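Side-chain contacts in acidocalcisomal pyrophosphatase (Trypanosoma cruzi, PDB 5CUV), which probably hydrolyses inorganic pyrophosphate to phosphate, using magnesium as its cofactor: residues 360-363 and 364-368; 321-325 and 326-330. All coordinates share one frame; numbering follows the deposited sequence.

Overall arrangement
Along the chain contact 2 comes first, at the turn of the beta hairpin formed by strands 310-323 and 326-335. Contact 1 follows some thirty residues later, in the C-terminal part of helix 357-367, running on to Tyr368. Their centres lie about 13 Å apart. Both hairpin strands belong to the mixed sheet that also holds strand 296-299, and helix 357-367 packs against that sheet: Phe365 CZ of contact 1 is 3.6 Å from Lys330 CD of contact 2, and Tyr368 OH is 3.8 Å from Asp323 OD2. The Phe365 side chain also comes to about 6 Å from that of the magnesium ligand Asp328, which puts contact 1 close to the metal site that contact 2 helps to form.

Contact 1 (360-363 and 364-368); sequences AIHE and WFRVY
Glu363 turns at its second torsion (chi2 79°) and Arg366 at its third (chi3 96°), and these two bends bring a carboxylate and a guanidinium side by side across an i to i+3 step on the surface of helix 357-367. The resulting salt bridge is bidentate and side-on. Arg366 NE donates to Glu363 OE1 at 2.7 Å and Arg366 NH2 to Glu363 OE2 at 3.1 Å, one nitrogen to each oxygen. The planes of the two groups are nonetheless 52° apart: OE1 lies near the guanidinium plane, whereas NE meets OE1 from above the carboxylate plane. Both groups have further partners. Tyr66 OH of the second subunit bonds Glu363 OE2, Asp62 of that subunit pairs with Arg366 NH2, and Glu376 of the same chain takes NH1, which places the pair in a network of salt bridges and hydrogen bonds at a subunit interface.

Underneath run the i to i+4 backbone bonds of an alpha-helix, among them Trp364 N to Ala360 O at 2.8 Å and Val367 N to Glu363 O at 3.1 Å. On the buried side, Ile361 and Phe365 point the same way, one turn apart, and both touch Ile298 of strand 296-299. Ile361 CG2 sits at the edge of the Phe365 ring, in its plane, 4.0 Å from CD2. Back at the ion pair, Val367 CG1 covers one face of the Arg366 guanidinium, over its centre.

Contact 2 (321-325 and 326-330); sequences MIDDG and QMDWK. With MG (magnesium ion), chain D.
The carboxylates of Asp323 and Asp328 project side by side from one face of the hairpin, their planes turned 54° apart, with Asp323 OD2 4.0 Å from Asp328 OD2. Met327 CG lies over one face of the Trp329 ring, offset toward its rim. The two like charges would probably repel, but positive groups stand nearby: Asp328 OD1 binds the magnesium ion at 2.5 Å, Lys330 NZ makes a salt bridge to Asp328 OD2 at 2.8 Å, though its hydrogen bonds to both Asp328 oxygens are weak, and Asp323 OD2 has a long, weak ion pair with Lys369. Lys330 NZ is also held by Tyr270 OH and paired with Asp296, another metal ligand. Near the turn, the Asp324 carboxylate and Gln326 amide stand almost perpendicular, at 80°.

Met321 and Met327 are selenomethionines. Met321 runs extended until chi3 (73°) bends it, setting Met321 CE 3.5 Å from Lys330 CE. On the opposite face, Ile322 CD1 lies 4.4 Å from Met327 SE. The backbones are antiparallel: Asp323 N donates to Gln326 O at 2.7 Å, and Asp328 N reaches Met321 O at 2.9 Å. With Asp324 and Gly325 both at positive phi, this is a two-residue beta hairpin closed by a type I' turn, carrying one aspartate of the pyrophosphatase magnesium site.

Contact 1 (360-363 and 364-368)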
loop_
_atom_site.group_PDB
_atom_site.type_symbol
_atom_site.label_atom_id
_atom_site.label_comp_id
_atom_site.label_asym_id
_atom_site.label_seq_id
_atom_site.Cartn_x
_atom_site.Cartn_y
_atom_site.Cartn_z
ATOM N N ALA A 360 -10.690 0.296 -21.393
ATOM C CA ALA A 360 -9.656 -0.110 -22.298
ATOM C C ALA A 360 -9.745 -1.621 -22.559
ATOM O O ALA A 360 -9.519 -2.075 -23.663
ATOM C CB ALA A 360 -8.338 0.296 -21.757
ATOM N N ILE A 361 -10.127 -2.406 -21.563
ATOM C CA ILE A 361 -10.253 -3.860 -21.757
ATOM C C ILE A 361 -11.338 -4.161 -22.761
ATOM O O ILE A 361 -11.168 -5.006 -23.661
ATOM C CB ILE A 361 -10.632 -4.564 -20.455
ATOM C CG1 ILE A 361 -9.465 -4.487 -19.502
ATOM C CG2 ILE A 361 -11.037 -5.977 -20.745
ATOM C CD1 ILE A 361 -9.773 -4.954 -18.171
ATOM N N HIS A 362 -12.461 -3.463 -22.574
ATOM C CA HIS A 362 -13.615 -3.644 -23.430
ATOM C C HIS A 362 -13.324 -3.249 -24.868
ATOM O O HIS A 362 -13.632 -3.970 -25.797
ATOM C CB HIS A 362 -14.796 -2.849 -22.926
ATOM C CG HIS A 362 -15.950 -2.853 -23.870
ATOM N ND1 HIS A 362 -17.096 -3.577 -23.633
ATOM C CD2 HIS A 362 -16.092 -2.317 -25.104
ATOM C CE1 HIS A 362 -17.891 -3.498 -24.683
ATOM N NE2 HIS A 362 -17.305 -2.741 -25.589
ATOM N N GLU A 363 -12.698 -2.100 -25.038
ATOM C CA GLU A 363 -12.400 -1.613 -26.375
ATOM C C GLU A 363 -11.309 -2.466 -27.038
ATOM O O GLU A 363 -11.360 -2.756 -28.235
ATOM C CB GLU A 363 -12.006 -0.140 -26.291
ATOM C CG GLU A 363 -11.689 0.487 -27.652
ATOM C CD GLU A 363 -12.936 0.863 -28.480
ATOM O OE1 GLU A 363 -14.068 0.363 -28.206
ATOM O OE2 GLU A 363 -12.748 1.657 -29.431
ATOM N N TRP A 364 -10.341 -2.914 -26.255
ATOM C CA TRP A 364 -9.302 -3.738 -26.823
ATOM C C TRP A 364 -9.939 -5.038 -27.426
ATOM O O TRP A 364 -9.691 -5.381 -28.568
ATOM C CB TRP A 364 -8.187 -4.030 -25.771
ATOM C CG TRP A 364 -6.853 -4.432 -26.404
ATOM C CD1 TRP A 364 -5.732 -3.640 -26.580
ATOM C CD2 TRP A 364 -6.470 -5.750 -26.855
ATOM N NE1 TRP A 364 -4.693 -4.392 -27.084
ATOM C CE2 TRP A 364 -5.112 -5.680 -27.259
ATOM C CE3 TRP A 364 -7.142 -6.972 -26.945
ATOM C CZ2 TRP A 364 -4.413 -6.786 -27.734
ATOM C CZ3 TRP A 364 -6.445 -8.080 -27.424
ATOM C CH2 TRP A 364 -5.085 -7.977 -27.811
ATOM N N PHE A 365 -10.793 -5.736 -26.695
ATOM C CA PHE A 365 -11.374 -6.949 -27.274
ATOM C C PHE A 365 -12.403 -6.712 -28.399
ATOM O O PHE A 365 -12.611 -7.587 -29.274
ATOM C CB PHE A 365 -11.978 -7.805 -26.166
ATOM C CG PHE A 365 -10.954 -8.522 -25.373
ATOM C CD1 PHE A 365 -10.158 -9.497 -25.965
ATOM C CD2 PHE A 365 -10.714 -8.182 -24.062
ATOM C CE1 PHE A 365 -9.155 -10.116 -25.267
ATOM C CE2 PHE A 365 -9.690 -8.801 -23.355
ATOM C CZ PHE A 365 -8.912 -9.779 -23.978
ATOM N N ARG A 366 -13.043 -5.547 -28.379
ATOM C CA ARG A 366 -13.997 -5.259 -29.378
ATOM C C ARG A 366 -13.277 -5.071 -30.686
ATOM O O ARG A 366 -13.746 -5.482 -31.729
ATOM C CB ARG A 366 -14.762 -3.977 -29.032
ATOM C CG ARG A 366 -15.599 -3.380 -30.189
ATOM C CD ARG A 366 -16.348 -2.095 -29.746
ATOM N NE ARG A 366 -15.625 -0.870 -30.086
ATOM C CZ ARG A 366 -15.466 -0.425 -31.340
ATOM N NH1 ARG A 366 -15.999 -1.119 -32.341
ATOM N NH2 ARG A 366 -14.761 0.685 -31.620
ATOM N N VAL A 367 -12.093 -4.498 -30.660
ATOM C CA VAL A 367 -11.501 -4.193 -31.952
ATOM C C VAL A 367 -10.224 -4.832 -32.362
ATOM O O VAL A 367 -9.711 -4.455 -33.401
ATOM C CB VAL A 367 -11.296 -2.648 -32.107
ATOM C CG1 VAL A 367 -12.596 -1.892 -31.644
ATOM C CG2 VAL A 367 -10.096 -2.152 -31.261
ATOM N N TYR A 368 -9.712 -5.810 -31.615
ATOM C CA TYR A 368 -8.399 -6.351 -31.968
ATOM C C TYR A 368 -8.263 -7.053 -33.297
ATOM O O TYR A 368 -7.133 -7.262 -33.748
ATOM C CB TYR A 368 -7.842 -7.234 -30.840
ATOM C CG TYR A 368 -8.396 -8.607 -30.769
ATOM C CD1 TYR A 368 -7.779 -9.661 -31.425
ATOM C CD2 TYR A 368 -9.519 -8.876 -29.999
ATOM C CE1 TYR A 368 -8.267 -10.951 -31.300
ATOM C CE2 TYR A 368 -10.030 -10.170 -29.868
ATOM C CZ TYR A 368 -9.398 -11.201 -30.517
ATOM O OH TYR A 368 -9.901 -12.489 -30.368
#

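Contact 2 (321-325 and 326-330)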
loop_
_atom_site.group_PDB
_atom_site.type_symbol
_atom_site.label_atom_id
_atom_site.label_comp_id
_atom_site.label_asym_id
_atom_site.label_seq_id
_atom_site.Cartn_x
_atom_site.Cartn_y
_atom_site.Cartn_z
HETATM N N MSE A 321 -17.738 -11.976 -24.574
HETATM C CA MSE A 321 -17.521 -11.561 -25.940
HETATM C C MSE A 321 -17.935 -12.708 -26.845
HETATM O O MSE A 321 -17.891 -13.890 -26.434
HETATM C CB MSE A 321 -16.056 -11.189 -26.173
HETATM C CG MSE A 321 -15.735 -10.848 -27.618
HETATM SE SE MSE A 321 -13.918 -10.319 -27.926
HETATM C CE MSE A 321 -13.083 -12.072 -27.735
ATOM N N ILE A 322 -18.366 -12.384 -28.068
ATOM C CA ILE A 322 -18.700 -13.464 -28.996
ATOM C C ILE A 322 -17.483 -13.648 -29.914
ATOM O O ILE A 322 -16.879 -12.675 -30.370
ATOM C CB ILE A 322 -19.963 -13.157 -29.923
ATOM C CG1 ILE A 322 -21.183 -12.645 -29.157
ATOM C CG2 ILE A 322 -20.411 -14.447 -30.535
ATOM C CD1 ILE A 322 -21.659 -13.558 -28.108
ATOM N N ASP A 323 -17.096 -14.890 -30.157
ATOM C CA ASP A 323 -15.987 -15.105 -31.058
ATOM C C ASP A 323 -16.412 -16.171 -32.048
ATOM O O ASP A 323 -16.569 -17.346 -31.664
ATOM C CB ASP A 323 -14.744 -15.568 -30.316
ATOM C CG ASP A 323 -13.516 -15.536 -31.198
ATOM O OD1 ASP A 323 -13.689 -15.734 -32.424
ATOM O OD2 ASP A 323 -12.388 -15.319 -30.675
ATOM N N ASP A 324 -16.616 -15.769 -33.306
ATOM C CA ASP A 324 -17.044 -16.709 -34.336
ATOM C C ASP A 324 -18.295 -17.453 -33.864
ATOM O O ASP A 324 -18.417 -18.664 -34.007
ATOM C CB ASP A 324 -15.873 -17.671 -34.652
ATOM C CG ASP A 324 -16.324 -19.035 -35.283
ATOM O OD1 ASP A 324 -16.869 -19.073 -36.436
ATOM O OD2 ASP A 324 -16.105 -20.090 -34.606
ATOM N N GLY A 325 -19.222 -16.714 -33.269
ATOM C CA GLY A 325 -20.458 -17.327 -32.805
ATOM C C GLY A 325 -20.359 -18.097 -31.506
ATOM O O GLY A 325 -21.380 -18.494 -30.912
ATOM N N GLN A 326 -19.127 -18.319 -31.056
ATOM C CA GLN A 326 -18.879 -19.036 -29.798
ATOM C C GLN A 326 -18.813 -18.044 -28.617
ATOM O O GLN A 326 -18.387 -16.893 -28.794
ATOM C CB GLN A 326 -17.578 -19.823 -29.931
ATOM C CG GLN A 326 -17.788 -21.230 -30.390
ATOM C CD GLN A 326 -16.588 -21.810 -31.084
ATOM O OE1 GLN A 326 -15.434 -21.419 -30.839
ATOM N NE2 GLN A 326 -16.844 -22.775 -31.958
HETATM N N MSE A 327 -19.284 -18.470 -27.440
HETATM C CA MSE A 327 -19.246 -17.633 -26.246
HETATM C C MSE A 327 -17.827 -17.683 -25.821
HETATM O O MSE A 327 -17.255 -18.739 -25.730
HETATM C CB MSE A 327 -20.178 -18.164 -25.159
HETATM C CG MSE A 327 -20.226 -17.290 -23.916
HETATM SE SE MSE A 327 -20.996 -15.556 -24.194
HETATM C CE MSE A 327 -22.866 -16.096 -24.303
ATOM N N ASP A 328 -17.256 -16.536 -25.530
ATOM C CA ASP A 328 -15.865 -16.493 -25.120
ATOM C C ASP A 328 -15.659 -15.526 -23.935
ATOM O O ASP A 328 -15.267 -14.379 -24.075
ATOM C CB ASP A 328 -15.060 -16.129 -26.377
ATOM C CG ASP A 328 -13.596 -15.805 -26.099
ATOM O OD1 ASP A 328 -12.986 -16.498 -25.225
ATOM O OD2 ASP A 328 -13.077 -14.869 -26.811
ATOM N N TRP A 329 -16.012 -16.042 -22.771
ATOM C CA TRP A 329 -15.898 -15.355 -21.503
ATOM C C TRP A 329 -14.443 -14.955 -21.186
ATOM O O TRP A 329 -13.471 -15.621 -21.518
ATOM C CB TRP A 329 -16.391 -16.253 -20.354
ATOM C CG TRP A 329 -17.891 -16.635 -20.323
ATOM C CD1 TRP A 329 -18.430 -17.889 -20.542
ATOM C CD2 TRP A 329 -19.030 -15.750 -20.114
ATOM N NE1 TRP A 329 -19.789 -17.829 -20.496
ATOM C CE2 TRP A 329 -20.199 -16.542 -20.246
ATOM C CE3 TRP A 329 -19.166 -14.382 -19.833
ATOM C CZ2 TRP A 329 -21.502 -16.010 -20.119
ATOM C CZ3 TRP A 329 -20.473 -13.855 -19.700
ATOM C CH2 TRP A 329 -21.622 -14.681 -19.848
ATOM N N LYS A 330 -14.306 -13.831 -20.526
ATOM C CA LYS A 330 -13.020 -13.345 -20.113
ATOM C C LYS A 330 -13.241 -12.953 -18.653
ATOM O O LYS A 330 -13.938 -11.973 -18.369
ATOM C CB LYS A 330 -12.646 -12.173 -21.008
ATOM C CG LYS A 330 -12.684 -12.630 -22.454
ATOM C CD LYS A 330 -11.513 -12.228 -23.259
ATOM C CE LYS A 330 -11.652 -12.815 -24.653
ATOM N NZ LYS A 330 -11.182 -14.212 -24.791
HETATM MG MG MG D . -11.821 -18.576 -24.590
#